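Local coordinates for protein Bacint_00347 (Bacteroides intestinalis DSM 17393, PDB 5MUM) that probably hydrolyses rhamnose-containing glycans, as a beta-propeller glycoside hydrolase of the rhamnosidase type from a gut bacterium, at residues R27-G32 against D78-Q83; R401-V406 against V425-V430; S49-G54 against S99-G104. One frame throughout, in Å; residues are numbered along the deposited sequence.

Interaction 1: R27-G32 against D78-Q83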
loop_
_atom_site.group_PDB
_atom_site.type_symbol
_atom_site.label_atom_id
_atom_site.label_comp_id
_atom_site.label_asym_id
_atom_site.label_seq_id
_atom_site.Cartn_x
_atom_site.Cartn_y
_atom_site.Cartn_z
ATOM N N ARG A 27 0.786 0.150 22.095
ATOM C CA ARG A 27 -0.593 0.250 22.564
ATOM C C ARG A 27 -1.582 -0.155 21.487
ATOM O O ARG A 27 -1.462 0.266 20.340
ATOM C CB ARG A 27 -0.808 1.702 22.931
ATOM C CG ARG A 27 -2.148 2.101 23.480
ATOM C CD ARG A 27 -1.953 3.472 24.104
ATOM N NE ARG A 27 -3.205 4.161 24.350
ATOM C CZ ARG A 27 -3.615 5.292 23.762
ATOM N NH1 ARG A 27 -2.924 5.924 22.809
ATOM N NH2 ARG A 27 -4.777 5.792 24.134
ATOM N N LEU A 28 -2.552 -0.971 21.859
ATOM C CA LEU A 28 -3.595 -1.426 20.951
ATOM C C LEU A 28 -4.830 -0.591 21.247
ATOM O O LEU A 28 -5.364 -0.690 22.330
ATOM C CB LEU A 28 -3.856 -2.896 21.227
ATOM C CG LEU A 28 -4.301 -3.800 20.120
ATOM C CD1 LEU A 28 -3.358 -3.804 18.928
ATOM C CD2 LEU A 28 -4.450 -5.199 20.699
ATOM N N VAL A 29 -5.266 0.242 20.314
ATOM C CA VAL A 29 -6.415 1.123 20.543
ATOM C C VAL A 29 -7.593 0.588 19.769
ATOM O O VAL A 29 -7.610 0.627 18.524
ATOM C CB VAL A 29 -6.100 2.564 20.100
ATOM C CG1 VAL A 29 -7.288 3.491 20.354
ATOM C CG2 VAL A 29 -4.849 3.068 20.792
ATOM N N GLU A 30 -8.607 0.121 20.485
ATOM C CA GLU A 30 -9.770 -0.456 19.828
ATOM C C GLU A 30 -10.593 0.609 19.121
ATOM O O GLU A 30 -10.774 1.719 19.644
ATOM C CB GLU A 30 -10.614 -1.235 20.847
ATOM C CG GLU A 30 -11.760 -2.026 20.234
ATOM C CD GLU A 30 -12.334 -3.055 21.209
ATOM O OE1 GLU A 30 -11.967 -3.031 22.408
ATOM O OE2 GLU A 30 -13.126 -3.912 20.779
ATOM N N VAL A 31 -11.062 0.278 17.922
ATOM C CA VAL A 31 -11.867 1.177 17.132
ATOM C C VAL A 31 -13.305 0.688 17.137
ATOM O O VAL A 31 -14.210 1.380 17.610
ATOM C CB VAL A 31 -11.340 1.286 15.693
ATOM C CG1 VAL A 31 -12.187 2.257 14.883
ATOM C CG2 VAL A 31 -9.880 1.709 15.702
ATOM N N GLY A 32 -13.527 -0.502 16.603
ATOM C CA GLY A 32 -14.877 -1.027 16.424
ATOM C C GLY A 32 -14.783 -2.313 15.642
ATOM O O GLY A 32 -13.719 -2.624 15.075
ATOM N N ASP A 78 -7.975 7.861 22.932
ATOM C CA ASP A 78 -8.414 6.535 22.519
ATOM C C ASP A 78 -9.884 6.519 22.111
ATOM O O ASP A 78 -10.401 5.459 21.767
ATOM C CB ASP A 78 -8.111 5.465 23.582
ATOM C CG ASP A 78 -8.883 5.671 24.883
ATOM O OD1 ASP A 78 -9.141 6.828 25.238
ATOM O OD2 ASP A 78 -9.197 4.670 25.572
ATOM N N GLN A 79 -10.527 7.687 22.097
ATOM C CA GLN A 79 -11.941 7.826 21.822
ATOM C C GLN A 79 -12.151 8.106 20.335
ATOM O O GLN A 79 -11.775 9.178 19.845
ATOM C CB GLN A 79 -12.527 8.977 22.645
ATOM N N TRP A 80 -12.716 7.127 19.632
ATOM C CA TRP A 80 -13.037 7.274 18.212
ATOM C C TRP A 80 -14.461 7.718 18.041
ATOM O O TRP A 80 -15.345 7.275 18.768
ATOM C CB TRP A 80 -12.826 5.963 17.474
ATOM C CG TRP A 80 -11.401 5.594 17.326
ATOM C CD1 TRP A 80 -10.608 4.927 18.227
ATOM C CD2 TRP A 80 -10.572 5.867 16.202
ATOM N NE1 TRP A 80 -9.342 4.790 17.735
ATOM C CE2 TRP A 80 -9.289 5.337 16.488
ATOM C CE3 TRP A 80 -10.782 6.511 14.982
ATOM C CZ2 TRP A 80 -8.236 5.418 15.600
ATOM C CZ3 TRP A 80 -9.721 6.581 14.081
ATOM C CH2 TRP A 80 -8.462 6.040 14.404
ATOM N N THR A 81 -14.688 8.589 17.070
ATOM C CA THR A 81 -16.014 8.840 16.557
ATOM C C THR A 81 -16.181 8.086 15.248
ATOM O O THR A 81 -15.422 8.321 14.319
ATOM C CB THR A 81 -16.182 10.328 16.299
ATOM O OG1 THR A 81 -16.101 10.985 17.561
ATOM C CG2 THR A 81 -17.512 10.634 15.678
ATOM N N LEU A 82 -17.193 7.225 15.184
ATOM C CA LEU A 82 -17.426 6.358 14.064
ATOM C C LEU A 82 -18.693 6.731 13.363
ATOM O O LEU A 82 -19.679 7.124 14.009
ATOM C CB LEU A 82 -17.530 4.921 14.530
ATOM C CG LEU A 82 -16.291 4.362 15.208
ATOM C CD1 LEU A 82 -16.602 2.925 15.606
ATOM C CD2 LEU A 82 -15.050 4.444 14.325
ATOM N N GLN A 83 -18.676 6.631 12.043
ATOM C CA GLN A 83 -19.887 6.827 11.267
ATOM C C GLN A 83 -19.986 5.735 10.220
ATOM O O GLN A 83 -19.095 5.595 9.368
ATOM C CB GLN A 83 -19.844 8.189 10.588
ATOM C CG GLN A 83 -21.032 8.482 9.708
ATOM C CD GLN A 83 -22.307 8.570 10.500
ATOM O OE1 GLN A 83 -22.365 9.300 11.490
ATOM N NE2 GLN A 83 -23.327 7.813 10.091
HETATM O O HOH W 1 -10.642 2.967 22.068
#
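One water joins the backbone carbonyls of E30 and D78, giving a proton to each: its oxygen stands 2.7 Å from E30 O and 2.5 Å from D78 O. It links strand 27-34 to the loop that leads into strand 81-85. The same E30 O also approaches the W80 ring obliquely, 3.5 Å from CD1. Two valines hold the indole. V31 sends CG2 over one face, 3.9 Å from the centroid of the five-membered ring and 21° off the normal, a CH-pi contact, while V29 CG1 meets the edge in the ring plane, 3.6 Å from NE1. That nitrogen is buried here without any hydrogen-bond partner. With CG1 anti to the backbone N (chi1 -179°), V31 also reaches L82, CG1 to CD2 being 3.6 Å. At the outer end the extended R27 lays NH2 3.4 Å from D78 CB, though its NH1 is bound in a salt bridge to E429. Replacing W80 with an alanine would probably open a gap between V29 and V31, taking the ring face from V31 CG2 and the ring edge from V29 CG1. The contact joins the outermost strands of two adjacent propeller blades: 27-34 hydrogen-bonds to 423-429, 81-85 closes the next sheet, and W80 reaches inward to V427 and to I59 of strand 56-62.

Interaction 2: R401-V406 against V425-V430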
loop_
_atom_site.group_PDB
_atom_site.type_symbol
_atom_site.label_atom_id
_atom_site.label_comp_id
_atom_site.label_asym_id
_atom_site.label_seq_id
_atom_site.Cartn_x
_atom_site.Cartn_y
_atom_site.Cartn_z
ATOM N N ARG A 401 5.743 8.526 14.231
ATOM C CA ARG A 401 5.032 7.503 14.989
ATOM C C ARG A 401 4.491 6.491 14.027
ATOM O O ARG A 401 3.973 6.870 12.947
ATOM C CB ARG A 401 3.892 8.102 15.777
ATOM C CG ARG A 401 4.392 9.129 16.791
ATOM C CD ARG A 401 3.351 9.290 17.886
ATOM N NE ARG A 401 2.871 10.644 18.061
ATOM C CZ ARG A 401 1.654 10.966 18.532
ATOM N NH1 ARG A 401 1.334 12.250 18.634
ATOM N NH2 ARG A 401 0.739 10.028 18.879
ATOM N N LEU A 402 4.653 5.220 14.403
ATOM C CA LEU A 402 4.198 4.105 13.600
ATOM C C LEU A 402 2.890 3.554 14.163
ATOM O O LEU A 402 2.870 2.988 15.274
ATOM C CB LEU A 402 5.265 3.037 13.520
ATOM C CG LEU A 402 4.855 1.768 12.782
ATOM C CD1 LEU A 402 4.416 2.083 11.345
ATOM C CD2 LEU A 402 6.021 0.801 12.830
ATOM N N HIS A 403 1.800 3.763 13.410
ATOM C CA HIS A 403 0.486 3.242 13.724
ATOM C C HIS A 403 0.012 2.309 12.608
ATOM O O HIS A 403 0.013 2.675 11.408
ATOM C CB HIS A 403 -0.545 4.343 13.881
ATOM C CG HIS A 403 -0.378 5.183 15.107
ATOM N ND1 HIS A 403 -1.343 6.083 15.509
ATOM C CD2 HIS A 403 0.630 5.290 16.006
ATOM C CE1 HIS A 403 -0.927 6.712 16.596
ATOM N NE2 HIS A 403 0.276 6.264 16.907
ATOM N N LEU A 404 -0.377 1.114 13.017
ATOM C CA LEU A 404 -0.826 0.066 12.102
ATOM C C LEU A 404 -2.298 -0.183 12.252
ATOM O O LEU A 404 -2.825 -0.239 13.376
ATOM C CB LEU A 404 -0.123 -1.258 12.446
ATOM C CG LEU A 404 1.386 -1.250 12.303
ATOM C CD1 LEU A 404 2.022 -2.460 12.965
ATOM C CD2 LEU A 404 1.724 -1.221 10.828
ATOM N N PHE A 405 -2.939 -0.437 11.133
ATOM C CA PHE A 405 -4.268 -0.996 11.114
ATOM C C PHE A 405 -4.176 -2.475 11.396
ATOM O O PHE A 405 -3.558 -3.201 10.637
ATOM C CB PHE A 405 -4.901 -0.733 9.759
ATOM C CG PHE A 405 -6.348 -1.114 9.668
ATOM C CD1 PHE A 405 -6.749 -2.446 9.670
ATOM C CD2 PHE A 405 -7.331 -0.134 9.570
ATOM C CE1 PHE A 405 -8.077 -2.780 9.599
ATOM C CE2 PHE A 405 -8.673 -0.473 9.446
ATOM C CZ PHE A 405 -9.045 -1.796 9.456
ATOM N N VAL A 406 -4.796 -2.915 12.503
ATOM C CA VAL A 406 -4.692 -4.283 12.959
ATOM C C VAL A 406 -6.075 -4.844 13.189
ATOM O O VAL A 406 -6.883 -4.252 13.882
ATOM C CB VAL A 406 -3.804 -4.397 14.230
ATOM C CG1 VAL A 406 -3.826 -5.792 14.781
ATOM C CG2 VAL A 406 -2.361 -4.039 13.901
ATOM N N VAL A 425 -11.391 -4.023 15.054
ATOM C CA VAL A 425 -10.336 -3.241 14.421
ATOM C C VAL A 425 -9.585 -2.473 15.490
ATOM O O VAL A 425 -10.189 -1.851 16.369
ATOM C CB VAL A 425 -10.941 -2.281 13.376
ATOM C CG1 VAL A 425 -9.904 -1.320 12.800
ATOM C CG2 VAL A 425 -11.596 -3.084 12.272
ATOM N N TYR A 426 -8.261 -2.512 15.426
ATOM C CA TYR A 426 -7.416 -1.739 16.315
ATOM C C TYR A 426 -6.501 -0.849 15.530
ATOM O O TYR A 426 -6.153 -1.161 14.389
ATOM C CB TYR A 426 -6.521 -2.651 17.139
ATOM C CG TYR A 426 -7.225 -3.644 18.008
ATOM C CD1 TYR A 426 -7.671 -3.291 19.286
ATOM C CD2 TYR A 426 -7.425 -4.955 17.572
ATOM C CE1 TYR A 426 -8.303 -4.220 20.108
ATOM C CE2 TYR A 426 -8.062 -5.876 18.371
ATOM C CZ TYR A 426 -8.500 -5.503 19.630
ATOM O OH TYR A 426 -9.111 -6.444 20.392
ATOM N N VAL A 427 -6.085 0.245 16.142
ATOM C CA VAL A 427 -4.866 0.907 15.735
ATOM C C VAL A 427 -3.824 0.463 16.732
ATOM O O VAL A 427 -4.004 0.640 17.934
ATOM C CB VAL A 427 -4.979 2.430 15.724
ATOM C CG1 VAL A 427 -3.632 3.065 15.385
ATOM C CG2 VAL A 427 -6.051 2.831 14.729
ATOM N N LEU A 428 -2.746 -0.125 16.228
ATOM C CA LEU A 428 -1.620 -0.551 17.041
ATOM C C LEU A 428 -0.582 0.566 16.925
ATOM O O LEU A 428 -0.056 0.829 15.841
ATOM C CB LEU A 428 -1.081 -1.900 16.561
ATOM C CG LEU A 428 -0.155 -2.666 17.540
ATOM C CD1 LEU A 428 0.163 -4.034 16.980
ATOM C CD2 LEU A 428 1.133 -1.952 17.797
ATOM N N GLU A 429 -0.332 1.243 18.052
ATOM C CA GLU A 429 0.664 2.297 18.146
ATOM C C GLU A 429 1.964 1.633 18.599
ATOM O O GLU A 429 2.050 1.148 19.704
ATOM C CB GLU A 429 0.188 3.345 19.138
ATOM C CG GLU A 429 -1.227 3.876 18.838
ATOM C CD GLU A 429 -1.672 4.942 19.823
ATOM O OE1 GLU A 429 -1.086 5.000 20.929
ATOM O OE2 GLU A 429 -2.623 5.705 19.535
ATOM N N VAL A 430 2.956 1.579 17.732
ATOM C CA VAL A 430 4.143 0.780 17.967
ATOM C C VAL A 430 5.134 1.543 18.858
ATOM O O VAL A 430 5.241 2.777 18.663
ATOM C CB VAL A 430 4.790 0.405 16.617
ATOM C CG1 VAL A 430 6.104 -0.353 16.847
ATOM C CG2 VAL A 430 3.802 -0.407 15.784
HETATM O O HOH W 2 6.170 4.790 16.649
#
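H403 and E429 face each other as an antiparallel non-hydrogen-bonded pair, and their side chains run side by side in the same direction. The H403 side chain can be followed outward from CB, which rests 3.7 Å from V427 CG1, and CG keeps to the same methyl. With CG beside the backbone N (chi1 -70°), the ring swings alongside E429, whose CG sits over one face, 3.6 Å from the ring centroid, in a CH-pi contact. CD2 packs against E429 CG and CA, and ND1 turns to a hydrogen bond with Q57. At the tip, NE2 is 3.4 Å from E429 CG, and CE1 is 3.5 Å from OE2. The carboxylate plane is turned only 17° from that of the ring, and salt bridges to R27 and R73 fix its two oxygens. Along the backbone, L404 and L428 exchange a pair of N-H to O bonds, as do V406 and Y426, of which Y426 N to V406 O is 2.7 Å. V430 N adds a nearly straight bond to L402 O. Beyond it, one water spans L402 N and V430 O. At the other end F405 takes V425 CG1 over its ring face, CZ to CG1 3.5 Å, while V406 CG2 packs on L428 CB on the opposite face of the sheet. Strand 423-429 runs between 403-407 and 27-34, and 403-407 bonds on its other side to S390 and D392; F405 and V425 lean on I59 and Y61 of strand 56-62, and helix 393-399 covers L402 and H403.

Interaction 3: S49-G54 against S99-G104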
loop_
_atom_site.group_PDB
_atom_site.type_symbol
_atom_site.label_atom_id
_atom_site.label_comp_id
_atom_site.label_asym_id
_atom_site.label_seq_id
_atom_site.Cartn_x
_atom_site.Cartn_y
_atom_site.Cartn_z
ATOM N N SER A 49 -5.655 3.002 4.781
ATOM C CA SER A 49 -6.679 2.577 5.751
ATOM C C SER A 49 -6.752 3.548 6.922
ATOM O O SER A 49 -7.769 3.592 7.623
ATOM C CB SER A 49 -6.335 1.191 6.256
ATOM O OG SER A 49 -5.061 1.194 6.875
ATOM N N LEU A 50 -5.631 4.222 7.181
ATOM C CA LEU A 50 -5.420 5.039 8.343
ATOM C C LEU A 50 -4.604 6.227 7.928
ATOM O O LEU A 50 -3.563 6.077 7.291
ATOM C CB LEU A 50 -4.649 4.180 9.372
ATOM C CG LEU A 50 -4.540 4.501 10.832
ATOM C CD1 LEU A 50 -5.922 4.554 11.472
ATOM C CD2 LEU A 50 -3.660 3.439 11.513
ATOM N N VAL A 51 -5.053 7.431 8.272
ATOM C CA VAL A 51 -4.304 8.603 7.898
ATOM C C VAL A 51 -4.484 9.734 8.891
ATOM O O VAL A 51 -5.561 9.972 9.371
ATOM C CB VAL A 51 -4.675 9.060 6.471
ATOM C CG1 VAL A 51 -6.120 9.498 6.392
ATOM C CG2 VAL A 51 -3.747 10.160 6.024
ATOM N N THR A 52 -3.387 10.397 9.210
ATOM C CA THR A 52 -3.402 11.568 10.095
ATOM C C THR A 52 -3.354 12.850 9.309
ATOM O O THR A 52 -2.647 12.944 8.292
ATOM C CB THR A 52 -2.181 11.518 11.006
ATOM O OG1 THR A 52 -2.397 10.486 11.970
ATOM C CG2 THR A 52 -1.926 12.861 11.707
ATOM N N GLN A 53 -4.069 13.862 9.805
ATOM C CA GLN A 53 -3.865 15.215 9.383
ATOM C C GLN A 53 -3.971 16.102 10.602
ATOM O O GLN A 53 -4.939 16.012 11.334
ATOM C CB GLN A 53 -4.879 15.649 8.323
ATOM C CG GLN A 53 -4.548 17.030 7.770
ATOM C CD GLN A 53 -5.074 17.256 6.369
ATOM O OE1 GLN A 53 -4.693 16.562 5.418
ATOM N NE2 GLN A 53 -5.946 18.222 6.234
ATOM N N GLY A 54 -2.954 16.921 10.823
ATOM C CA GLY A 54 -2.914 17.818 11.976
ATOM C C GLY A 54 -2.848 16.934 13.214
ATOM O O GLY A 54 -2.040 15.988 13.266
ATOM N N SER A 99 -9.605 2.599 0.093
ATOM C CA SER A 99 -8.519 3.553 0.260
ATOM C C SER A 99 -9.070 4.962 0.527
ATOM O O SER A 99 -10.022 5.408 -0.102
ATOM C CB SER A 99 -7.609 3.568 -0.962
ATOM O OG SER A 99 -6.792 2.391 -0.966
ATOM N N MET A 100 -8.455 5.629 1.492
ATOM C CA MET A 100 -8.823 6.967 1.892
ATOM C C MET A 100 -7.592 7.836 2.007
ATOM O O MET A 100 -6.453 7.370 2.204
ATOM C CB MET A 100 -9.555 6.951 3.234
ATOM C CG MET A 100 -8.653 6.907 4.441
ATOM S SD MET A 100 -9.427 6.620 6.030
ATOM C CE MET A 100 -10.694 7.838 6.002
ATOM N N MET A 101 -7.858 9.127 1.886
ATOM C CA MET A 101 -6.846 10.130 2.104
ATOM C C MET A 101 -7.554 11.444 2.387
ATOM O O MET A 101 -8.737 11.645 2.002
ATOM C CB MET A 101 -5.951 10.231 0.859
ATOM C CG MET A 101 -4.758 11.161 0.956
ATOM S SD MET A 101 -3.693 10.749 2.317
ATOM C CE MET A 101 -3.234 9.058 1.934
ATOM N N LEU A 102 -6.877 12.344 3.087
ATOM C CA LEU A 102 -7.398 13.693 3.192
ATOM C C LEU A 102 -6.570 14.601 2.332
ATOM O O LEU A 102 -5.339 14.456 2.290
ATOM C CB LEU A 102 -7.370 14.199 4.632
ATOM C CG LEU A 102 -8.562 13.721 5.459
ATOM C CD1 LEU A 102 -8.437 12.262 5.802
ATOM C CD2 LEU A 102 -8.647 14.528 6.712
ATOM N N ASP A 103 -7.225 15.550 1.672
ATOM C CA ASP A 103 -6.510 16.595 0.958
ATOM C C ASP A 103 -6.117 17.737 1.896
ATOM O O ASP A 103 -6.432 17.709 3.082
ATOM C CB ASP A 103 -7.297 17.073 -0.251
ATOM C CG ASP A 103 -8.585 17.834 0.106
ATOM O OD1 ASP A 103 -8.652 18.539 1.136
ATOM O OD2 ASP A 103 -9.549 17.758 -0.709
ATOM N N GLY A 104 -5.453 18.734 1.329
ATOM C CA GLY A 104 -4.919 19.891 2.054
ATOM C C GLY A 104 -5.927 20.704 2.799
ATOM O O GLY A 104 -5.597 21.295 3.822
#
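V51 meets three side chains of 99-104 because its chi1 of 64° sets CG1 between the backbone N and the carbonyl carbon and CG2 anti to N. CG1 then lies 3.7 Å from L102 CD1 and 4.1 Å from M100 CG, while CG2 touches M101. The M101 side chain starts away from V51, yet bends at chi2 (57°), which brings SD back to 3.8 Å from V51 CG2. M100 reaches straight across the gap, its chain bending only at chi3, and puts SD 3.8 Å from S49 O. Strands 50-53 and 99-102 run parallel within 3°, their axes 7.0 Å apart, and belong to different sheets. They are the innermost strands of two successive blades of the beta-propeller, facing one another across the inter-blade seam through side chains instead of backbone pairing. Each turns to its own sheet for hydrogen bonds, V51 to Y58 and M101 to H109. Near the end of the seam Q53, extended beyond CG, lays its amide against the backbone, with CD 3.6 Å from D103 O. L102 N is buried without a partner; the side chain of the same residue touches Y58, L108 and Y128.

Interaction 2 lies within one blade, whereas interactions 1 and 3 lie between blades. Strand 27-34, from the start of the chain, completes the sheet of 403-407 and 423-429 from its end; this closes the ring of seven sheets, the so-called Velcro closure of propellers. Interaction 1 passes from that blade to the outer strand of the next, whose inner strand, 50-53, begins interaction 3 with the blade after it. Segments of interactions 1 and 3 therefore alternate along the chain, and both precede interaction 2. The centre of interaction 2 lies about 11 Å from that of interaction 1 and about 15 Å from that of interaction 3; the centres of interactions 1 and 3 are about 16 Å apart. L50 touches W80, V427 and H403, tying the three together.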